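Local atomic coordinates of ribonuclease VapC (Caulobacter crescentus, PDB entry 5K8J), a protein that probably acts as the RNA-cleaving, magnesium-dependent toxin of a toxin-antitoxin pair, a PIN-domain ribonuclease held here in complex with its VapB antitoxin. Residues T7-H12 with T108-N113; L69-A74 with A99-A104; Y3-N8 with G29-S34. All blocks are in the same frame, centred on the assembly; numbering follows the deposited sequence.

Contact 1: residues T7-H12 with T108-N113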
loop_
_atom_site.group_PDB
_atom_site.type_symbol
_atom_site.label_atom_id
_atom_site.label_comp_id
_atom_site.label_asym_id
_atom_site.label_seq_id
_atom_site.Cartn_x
_atom_site.Cartn_y
_atom_site.Cartn_z
ATOM N N THR B 7 7.847 -25.441 4.091
ATOM C CA THR B 7 7.551 -26.142 5.348
ATOM C C THR B 7 8.172 -27.534 5.397
ATOM O O THR B 7 8.676 -27.962 6.449
ATOM C CB THR B 7 6.043 -26.232 5.539
ATOM O OG1 THR B 7 5.524 -24.905 5.588
ATOM C CG2 THR B 7 5.696 -26.987 6.806
ATOM N N ASN B 8 8.093 -28.284 4.290
ATOM C CA ASN B 8 8.597 -29.657 4.273
ATOM C C ASN B 8 10.071 -29.671 4.624
ATOM O O ASN B 8 10.542 -30.542 5.359
ATOM C CB ASN B 8 8.385 -30.272 2.889
ATOM C CG ASN B 8 8.793 -29.277 1.728
ATOM O OD1 ASN B 8 9.669 -28.442 1.913
ATOM N ND2 ASN B 8 8.153 -29.374 0.567
ATOM N N VAL B 9 10.825 -28.705 4.090
ATOM C CA VAL B 9 12.250 -28.604 4.396
ATOM C C VAL B 9 12.449 -28.364 5.890
ATOM O O VAL B 9 13.311 -28.987 6.527
ATOM C CB VAL B 9 12.909 -27.487 3.554
ATOM C CG1 VAL B 9 14.384 -27.321 3.915
ATOM C CG2 VAL B 9 12.774 -27.781 2.062
ATOM N N ALA B 10 11.672 -27.431 6.463
ATOM C CA ALA B 10 11.781 -27.150 7.886
ATOM C C ALA B 10 11.394 -28.357 8.730
ATOM O O ALA B 10 11.979 -28.579 9.795
ATOM C CB ALA B 10 10.925 -25.946 8.248
ATOM N N ILE B 11 10.373 -29.105 8.315
ATOM C CA ILE B 11 10.019 -30.345 9.016
ATOM C C ILE B 11 11.197 -31.319 9.031
ATOM O O ILE B 11 11.491 -31.955 10.058
ATOM C CB ILE B 11 8.760 -30.989 8.392
ATOM C CG1 ILE B 11 7.519 -30.212 8.771
ATOM C CG2 ILE B 11 8.598 -32.474 8.851
ATOM C CD1 ILE B 11 6.282 -30.611 8.012
ATOM N N HIS B 12 11.867 -31.491 7.894
ATOM C CA HIS B 12 12.995 -32.411 7.841
ATOM C C HIS B 12 14.131 -31.948 8.736
ATOM O O HIS B 12 14.831 -32.772 9.343
ATOM C CB HIS B 12 13.435 -32.566 6.382
ATOM C CG HIS B 12 12.543 -33.493 5.603
ATOM N ND1 HIS B 12 13.010 -34.664 5.037
ATOM C CD2 HIS B 12 11.208 -33.470 5.367
ATOM C CE1 HIS B 12 12.006 -35.300 4.458
ATOM N NE2 HIS B 12 10.901 -34.600 4.646
ATOM N N THR B 108 14.852 -16.303 -2.352
ATOM C CA THR B 108 14.701 -17.544 -3.099
ATOM C C THR B 108 13.987 -18.584 -2.252
ATOM O O THR B 108 14.260 -18.728 -1.056
ATOM C CB THR B 108 16.073 -18.023 -3.540
ATOM O OG1 THR B 108 16.619 -17.067 -4.464
ATOM C CG2 THR B 108 16.035 -19.402 -4.214
ATOM N N PHE B 109 13.024 -19.262 -2.872
ATOM C CA PHE B 109 12.173 -20.259 -2.225
ATOM C C PHE B 109 12.762 -21.652 -2.442
ATOM O O PHE B 109 12.991 -22.076 -3.587
ATOM C CB PHE B 109 10.749 -20.162 -2.772
ATOM C CG PHE B 109 9.769 -21.042 -2.075
ATOM C CD1 PHE B 109 9.290 -22.164 -2.697
ATOM C CD2 PHE B 109 9.356 -20.770 -0.790
ATOM C CE1 PHE B 109 8.394 -22.991 -2.049
ATOM C CE2 PHE B 109 8.445 -21.603 -0.152
ATOM C CZ PHE B 109 7.968 -22.691 -0.779
ATOM N N VAL B 110 13.005 -22.370 -1.343
ATOM C CA VAL B 110 13.653 -23.679 -1.351
ATOM C C VAL B 110 12.621 -24.744 -1.000
ATOM O O VAL B 110 11.991 -24.673 0.067
ATOM C CB VAL B 110 14.796 -23.717 -0.334
ATOM C CG1 VAL B 110 15.447 -25.075 -0.331
ATOM C CG2 VAL B 110 15.812 -22.642 -0.652
ATOM N N THR B 111 12.443 -25.716 -1.882
ATOM C CA THR B 111 11.312 -26.625 -1.738
ATOM C C THR B 111 11.606 -27.998 -2.320
ATOM O O THR B 111 12.409 -28.167 -3.248
ATOM C CB THR B 111 10.039 -26.049 -2.383
ATOM O OG1 THR B 111 8.947 -26.968 -2.213
ATOM C CG2 THR B 111 10.225 -25.821 -3.845
ATOM N N PHE B 112 10.964 -29.008 -1.726
ATOM C CA PHE B 112 10.933 -30.330 -2.335
ATOM C C PHE B 112 9.852 -30.485 -3.397
ATOM O O PHE B 112 9.805 -31.527 -4.057
ATOM C CB PHE B 112 10.638 -31.402 -1.282
ATOM C CG PHE B 112 11.628 -31.491 -0.172
ATOM C CD1 PHE B 112 12.980 -31.404 -0.399
ATOM C CD2 PHE B 112 11.180 -31.743 1.112
ATOM C CE1 PHE B 112 13.881 -31.516 0.663
ATOM C CE2 PHE B 112 12.066 -31.852 2.165
ATOM C CZ PHE B 112 13.409 -31.731 1.944
ATOM N N ASN B 113 8.948 -29.518 -3.530
ATOM C CA ASN B 113 7.799 -29.663 -4.411
ATOM C C ASN B 113 7.788 -28.566 -5.459
ATOM O O ASN B 113 6.782 -27.865 -5.581
ATOM C CB ASN B 113 6.483 -29.562 -3.631
ATOM C CG ASN B 113 6.355 -30.583 -2.531
ATOM O OD1 ASN B 113 6.851 -31.697 -2.642
ATOM N ND2 ASN B 113 5.649 -30.206 -1.458
#
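Phe-112, just past the end of strand 108-111, lays its ring against one turn of helix 7-15 and meets Val-9, His-12 and Asn-8 in three different ways. Val-9 sits over one ring face: its CG2 is 4.0 Å from the centroid of the Phe-112 ring and 10° off the normal, a CH-pi contact. That methyl is placed by the first torsion of Val-9, which sets CG1 anti to the backbone N (chi1 177°) and CG2 anti to the carbonyl carbon. The same CG2 lies 3.8 Å from Val-110 O, so it fills the corner between the strand and the ring. At the ring's rim, Phe-112 CE2 stands over the centre of the His-12 imidazole, 3.7 Å from His-12 CD2, in an edge-to-face pair with planes at 70°. His-12 ND1 is hydrogen-bonded to Asp-17 OD2, and Val-20 of helix 18-26 touches Val-9, His-12 and Phe-112. The Asn-8 amide and the ring slide past each other in opposite directions, with Asn-8 CG 3.5 Å from Phe-112 CD2. Val-9 and Asn-8 are buried against the strand end, whereas the outer side, with His-12, Phe-112 and Asn-113, is partly exposed. Thr-111 OG1 accepts the Asn-113 N-H at 2.9 Å, closing an ST turn, and is hydrogen-bonded to Asp-6 OD2. This joining of the first helix to a central strand's end belongs to the PIN domain, beside its predicted magnesium site.

Contact 2: residues L69-A74 with A99-A104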
loop_
_atom_site.group_PDB
_atom_site.type_symbol
_atom_site.label_atom_id
_atom_site.label_comp_id
_atom_site.label_asym_id
_atom_site.label_seq_id
_atom_site.Cartn_x
_atom_site.Cartn_y
_atom_site.Cartn_z
ATOM N N LEU B 69 9.278 -14.676 9.347
ATOM C CA LEU B 69 8.565 -13.713 8.513
ATOM C C LEU B 69 7.089 -13.766 8.840
ATOM O O LEU B 69 6.430 -14.781 8.579
ATOM C CB LEU B 69 8.683 -14.042 7.025
ATOM C CG LEU B 69 9.981 -13.794 6.328
ATOM C CD1 LEU B 69 9.929 -14.468 4.935
ATOM C CD2 LEU B 69 10.187 -12.292 6.213
ATOM N N ASP B 70 6.546 -12.672 9.347
ATOM C CA ASP B 70 5.114 -12.606 9.587
ATOM C C ASP B 70 4.353 -12.452 8.280
ATOM O O ASP B 70 4.914 -12.048 7.261
ATOM C CB ASP B 70 4.788 -11.450 10.534
ATOM C CG ASP B 70 5.261 -11.711 11.958
ATOM O OD1 ASP B 70 5.619 -12.871 12.260
ATOM O OD2 ASP B 70 5.271 -10.768 12.765
ATOM N N PHE B 71 3.060 -12.834 8.300
ATOM C CA PHE B 71 2.232 -12.749 7.100
ATOM C C PHE B 71 1.418 -11.471 7.192
ATOM O O PHE B 71 0.523 -11.357 8.027
ATOM C CB PHE B 71 1.347 -13.984 6.904
ATOM C CG PHE B 71 0.788 -14.056 5.518
ATOM C CD1 PHE B 71 -0.356 -13.347 5.187
ATOM C CD2 PHE B 71 1.464 -14.733 4.509
ATOM C CE1 PHE B 71 -0.836 -13.355 3.896
ATOM C CE2 PHE B 71 0.998 -14.735 3.223
ATOM C CZ PHE B 71 -0.167 -14.043 2.908
ATOM N N ASP B 72 1.740 -10.507 6.328
ATOM C CA ASP B 72 1.267 -9.134 6.441
ATOM C C ASP B 72 0.656 -8.673 5.124
ATOM O O ASP B 72 0.553 -9.426 4.165
ATOM C CB ASP B 72 2.397 -8.204 6.890
ATOM C CG ASP B 72 3.642 -8.300 6.015
ATOM O OD1 ASP B 72 3.590 -8.912 4.930
ATOM O OD2 ASP B 72 4.690 -7.737 6.444
ATOM N N GLY B 73 0.232 -7.408 5.090
ATOM C CA GLY B 73 -0.436 -6.900 3.903
ATOM C C GLY B 73 0.401 -7.027 2.651
ATOM O O GLY B 73 -0.116 -7.324 1.571
ATOM N N ALA B 74 1.708 -6.791 2.766
ATOM C CA ALA B 74 2.571 -6.908 1.601
ATOM C C ALA B 74 2.553 -8.318 1.037
ATOM O O ALA B 74 2.543 -8.511 -0.186
ATOM C CB ALA B 74 3.995 -6.477 1.956
ATOM N N ALA B 99 5.173 -18.644 -0.710
ATOM C CA ALA B 99 5.836 -18.066 -1.872
ATOM C C ALA B 99 5.635 -16.558 -1.950
ATOM O O ALA B 99 6.550 -15.819 -2.333
ATOM C CB ALA B 99 5.321 -18.732 -3.150
ATOM N N ALA B 100 4.440 -16.077 -1.589
ATOM C CA ALA B 100 4.162 -14.639 -1.576
ATOM C C ALA B 100 5.088 -13.895 -0.619
ATOM O O ALA B 100 5.508 -12.768 -0.883
ATOM C CB ALA B 100 2.691 -14.409 -1.193
ATOM N N GLN B 101 5.418 -14.513 0.508
ATOM C CA GLN B 101 6.329 -13.874 1.437
ATOM C C GLN B 101 7.736 -13.819 0.864
ATOM O O GLN B 101 8.446 -12.832 1.044
ATOM C CB GLN B 101 6.345 -14.653 2.736
ATOM C CG GLN B 101 5.014 -14.602 3.451
ATOM C CD GLN B 101 5.044 -15.437 4.699
ATOM O OE1 GLN B 101 4.887 -16.637 4.627
ATOM N NE2 GLN B 101 5.239 -14.804 5.859
ATOM N N ALA B 102 8.151 -14.895 0.213
ATOM C CA ALA B 102 9.443 -14.894 -0.460
ATOM C C ALA B 102 9.509 -13.800 -1.517
ATOM O O ALA B 102 10.510 -13.081 -1.627
ATOM C CB ALA B 102 9.672 -16.272 -1.082
ATOM N N LEU B 103 8.460 -13.667 -2.323
ATOM C CA LEU B 103 8.416 -12.593 -3.310
ATOM C C LEU B 103 8.526 -11.227 -2.668
ATOM O O LEU B 103 9.289 -10.376 -3.128
ATOM C CB LEU B 103 7.130 -12.678 -4.127
ATOM C CG LEU B 103 7.083 -13.851 -5.114
ATOM C CD1 LEU B 103 5.658 -14.231 -5.484
ATOM C CD2 LEU B 103 7.824 -13.484 -6.355
ATOM N N ALA B 104 7.743 -10.979 -1.626
ATOM C CA ALA B 104 7.773 -9.663 -0.985
ATOM C C ALA B 104 9.144 -9.330 -0.422
ATOM O O ALA B 104 9.539 -8.162 -0.385
ATOM C CB ALA B 104 6.740 -9.640 0.126
#
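Gln-101 reaches from helix 93-104 to the loop after strand 68-69 and places its amide nitrogen between two successive carbonyls. Gln-101 NE2 lies 3.0 Å from Leu-69 O and 3.1 Å from Asp-70 O; both hydrogen bonds are bent and weak. The side chain gets there by leaving the helix with CG anti to its own carbonyl carbon and continuing extended, CD anti to CA (chi2 177°). Phe-71 flanks the same chain. Its CG is anti to the backbone N, and the ring crosses the glutamine obliquely, its plane 63° from that of the amide. Phe-71 CD2 lies 3.7 Å from Gln-101 CD, and Gln-101 OE1 lies in the ring plane at the edge. Leu-69 contributes its CB, 3.7 Å from Gln-101 NE2. Further along, Ala-104 CB approaches Ala-74 O at 4.4 Å, a looser contact at the start of helix 73-86. Asp-72 caps that helix by a hydrogen bond to Ala-75 N, and its other oxygen is hydrogen-bonded to Ser-42 of a VapB chain. Phe-71 also makes backbone hydrogen bonds to the second copy of this protein, so the loop borders both partners. Gln-101 OE1 is hydrogen-bonded to Ser-34 OG, and both ends of the buried amide are therefore engaged, which is consistent with an amide held in one orientation, NE2 toward the carbonyls and OE1 toward Ser-34.

Contact 3: residues Y3-N8 with G29-S34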
loop_
_atom_site.group_PDB
_atom_site.type_symbol
_atom_site.label_atom_id
_atom_site.label_comp_id
_atom_site.label_asym_id
_atom_site.label_seq_id
_atom_site.Cartn_x
_atom_site.Cartn_y
_atom_site.Cartn_z
ATOM N N TYR B 3 16.950 -16.848 1.621
ATOM C CA TYR B 3 16.194 -18.049 1.277
ATOM C C TYR B 3 15.033 -18.181 2.243
ATOM O O TYR B 3 15.194 -17.955 3.444
ATOM C CB TYR B 3 17.072 -19.314 1.364
ATOM C CG TYR B 3 18.250 -19.239 0.425
ATOM C CD1 TYR B 3 18.126 -19.633 -0.889
ATOM C CD2 TYR B 3 19.465 -18.732 0.854
ATOM C CE1 TYR B 3 19.187 -19.544 -1.755
ATOM C CE2 TYR B 3 20.540 -18.637 -0.006
ATOM C CZ TYR B 3 20.393 -19.050 -1.311
ATOM O OH TYR B 3 21.437 -18.948 -2.211
ATOM N N VAL B 4 13.871 -18.541 1.714
ATOM C CA VAL B 4 12.736 -18.992 2.526
ATOM C C VAL B 4 12.623 -20.501 2.384
ATOM O O VAL B 4 12.526 -21.013 1.262
ATOM C CB VAL B 4 11.435 -18.317 2.077
ATOM C CG1 VAL B 4 10.235 -18.893 2.837
ATOM C CG2 VAL B 4 11.503 -16.822 2.306
ATOM N N LEU B 5 12.629 -21.230 3.508
ATOM C CA LEU B 5 12.511 -22.676 3.475
ATOM C C LEU B 5 11.047 -23.057 3.397
ATOM O O LEU B 5 10.242 -22.588 4.206
ATOM C CB LEU B 5 13.114 -23.308 4.737
ATOM C CG LEU B 5 14.589 -23.018 4.990
ATOM C CD1 LEU B 5 15.131 -23.870 6.193
ATOM C CD2 LEU B 5 15.433 -23.312 3.759
ATOM N N ASP B 6 10.701 -23.934 2.460
ATOM C CA ASP B 6 9.342 -24.464 2.465
ATOM C C ASP B 6 9.113 -25.278 3.736
ATOM O O ASP B 6 10.043 -25.776 4.375
ATOM C CB ASP B 6 9.090 -25.321 1.223
ATOM C CG ASP B 6 7.581 -25.504 0.899
ATOM O OD1 ASP B 6 6.705 -24.933 1.619
ATOM O OD2 ASP B 6 7.310 -26.216 -0.106
ATOM N N THR B 7 7.847 -25.441 4.091
ATOM C CA THR B 7 7.551 -26.142 5.348
ATOM C C THR B 7 8.172 -27.534 5.397
ATOM O O THR B 7 8.676 -27.962 6.449
ATOM C CB THR B 7 6.043 -26.232 5.539
ATOM O OG1 THR B 7 5.524 -24.905 5.588
ATOM C CG2 THR B 7 5.696 -26.987 6.806
ATOM N N ASN B 8 8.093 -28.284 4.290
ATOM C CA ASN B 8 8.597 -29.657 4.273
ATOM C C ASN B 8 10.071 -29.671 4.624
ATOM O O ASN B 8 10.542 -30.542 5.359
ATOM C CB ASN B 8 8.385 -30.272 2.889
ATOM C CG ASN B 8 8.793 -29.277 1.728
ATOM O OD1 ASN B 8 9.669 -28.442 1.913
ATOM N ND2 ASN B 8 8.153 -29.374 0.567
ATOM N N GLY B 29 23.407 -17.324 2.268
ATOM C CA GLY B 29 22.548 -16.189 2.517
ATOM C C GLY B 29 21.730 -16.403 3.773
ATOM O O GLY B 29 21.809 -17.437 4.439
ATOM N N ALA B 30 20.934 -15.388 4.080
ATOM C CA ALA B 30 20.039 -15.466 5.226
ATOM C C ALA B 30 19.018 -16.573 5.005
ATOM O O ALA B 30 18.481 -16.731 3.903
ATOM C CB ALA B 30 19.310 -14.139 5.426
ATOM N N ILE B 31 18.702 -17.293 6.069
ATOM C CA ILE B 31 17.706 -18.359 6.028
ATOM C C ILE B 31 16.501 -17.928 6.849
ATOM O O ILE B 31 16.624 -17.657 8.052
ATOM C CB ILE B 31 18.317 -19.672 6.533
ATOM C CG1 ILE B 31 19.429 -20.076 5.548
ATOM C CG2 ILE B 31 17.245 -20.739 6.636
ATOM C CD1 ILE B 31 20.175 -21.301 5.930
ATOM N N LEU B 32 15.346 -17.859 6.201
ATOM C CA LEU B 32 14.139 -17.276 6.774
ATOM C C LEU B 32 13.069 -18.343 6.880
ATOM O O LEU B 32 12.963 -19.213 6.022
ATOM C CB LEU B 32 13.617 -16.125 5.906
ATOM C CG LEU B 32 14.640 -15.105 5.415
ATOM C CD1 LEU B 32 13.950 -14.042 4.557
ATOM C CD2 LEU B 32 15.379 -14.446 6.573
ATOM N N LEU B 33 12.272 -18.265 7.933
ATOM C CA LEU B 33 11.151 -19.167 8.156
ATOM C C LEU B 33 9.851 -18.365 8.112
ATOM O O LEU B 33 9.722 -17.357 8.819
ATOM C CB LEU B 33 11.292 -19.840 9.527
ATOM C CG LEU B 33 10.333 -20.993 9.792
ATOM C CD1 LEU B 33 10.631 -22.171 8.879
ATOM C CD2 LEU B 33 10.473 -21.410 11.245
ATOM N N SER B 34 8.869 -18.857 7.358
ATOM C CA SER B 34 7.537 -18.247 7.363
ATOM C C SER B 34 6.788 -18.577 8.655
ATOM O O SER B 34 6.841 -19.705 9.143
ATOM C CB SER B 34 6.744 -18.779 6.189
ATOM O OG SER B 34 5.387 -18.437 6.360
HETATM O O HOH W 1 9.111 -21.100 5.851
#
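Through Tyr-3 and Leu-5, strand 3-5 pairs in parallel with strand 31-34 in the central sheet of the PIN domain; the helices between the two strands make this a beta-alpha-beta connection. Tyr-3 N donates to Ala-30 O at 2.8 Å, and Tyr-3 O accepts from Leu-32 N at the same 2.8 Å. The third bond, from Leu-5 N to Leu-32 O, is longer at 3.2 Å but the straightest, with 164° at the hydrogen. In all three the donor lies nearly along the C=O axis. Between these bonds Val-4 CA makes a CA-H...O contact with Leu-32 O.

The tyrosine side chain can be followed outward beside the residues just before strand 31-34. Tyr-3 CB lies 3.9 Å from Ala-30 O, and CG stands anti to the carbonyl carbon (chi1 -60°). On the ring, Tyr-3 CD2 approaches Ala-30 O at 3.8 Å. Tyr-3 CE2 meets Gly-29 N and CA, the nitrogen lying in the ring plane at its edge. The ring thus presents its edge to the backbone of Gly-29. Elsewhere the residue packs on Thr-108 and Val-110.

Ile-31, on the Tyr-3 face, turns CG2 to Leu-5 CD1. Val-4 and Leu-32 share the other face, where Leu-69 touches both. After the strand, Thr-7 N donates to Asp-6 OD1 at 2.8 Å, from above the carboxylate plane. Where the strands diverge, one water takes over the pairing: it donates to Leu-5 O and accepts from Ser-34 N at 2.7 Å.

In the fold
Strand 3-5 lies between strand 108-111 of contact 1 and strand 31-34 of contact 3, and the two contacts share Thr-7 and Asn-8, with centres about 7 Å apart. One direct tie is Thr-111 OG1 to Asp-6 OD2, 2.8 Å, which places the end of strand 108-111 against a predicted magnesium ligand; the side chain of Asn-113 is about 5 Å from that of Asp-95, the other predicted ligand. Contact 2 lies farther off, its centre about 12 Å from that of contact 3 and 16 Å from that of contact 1. It joins contact 3 through Leu-69 N to Leu-33 O, 2.8 Å, and through Val-4, whose CG2 meets both Leu-69 and Ala-102.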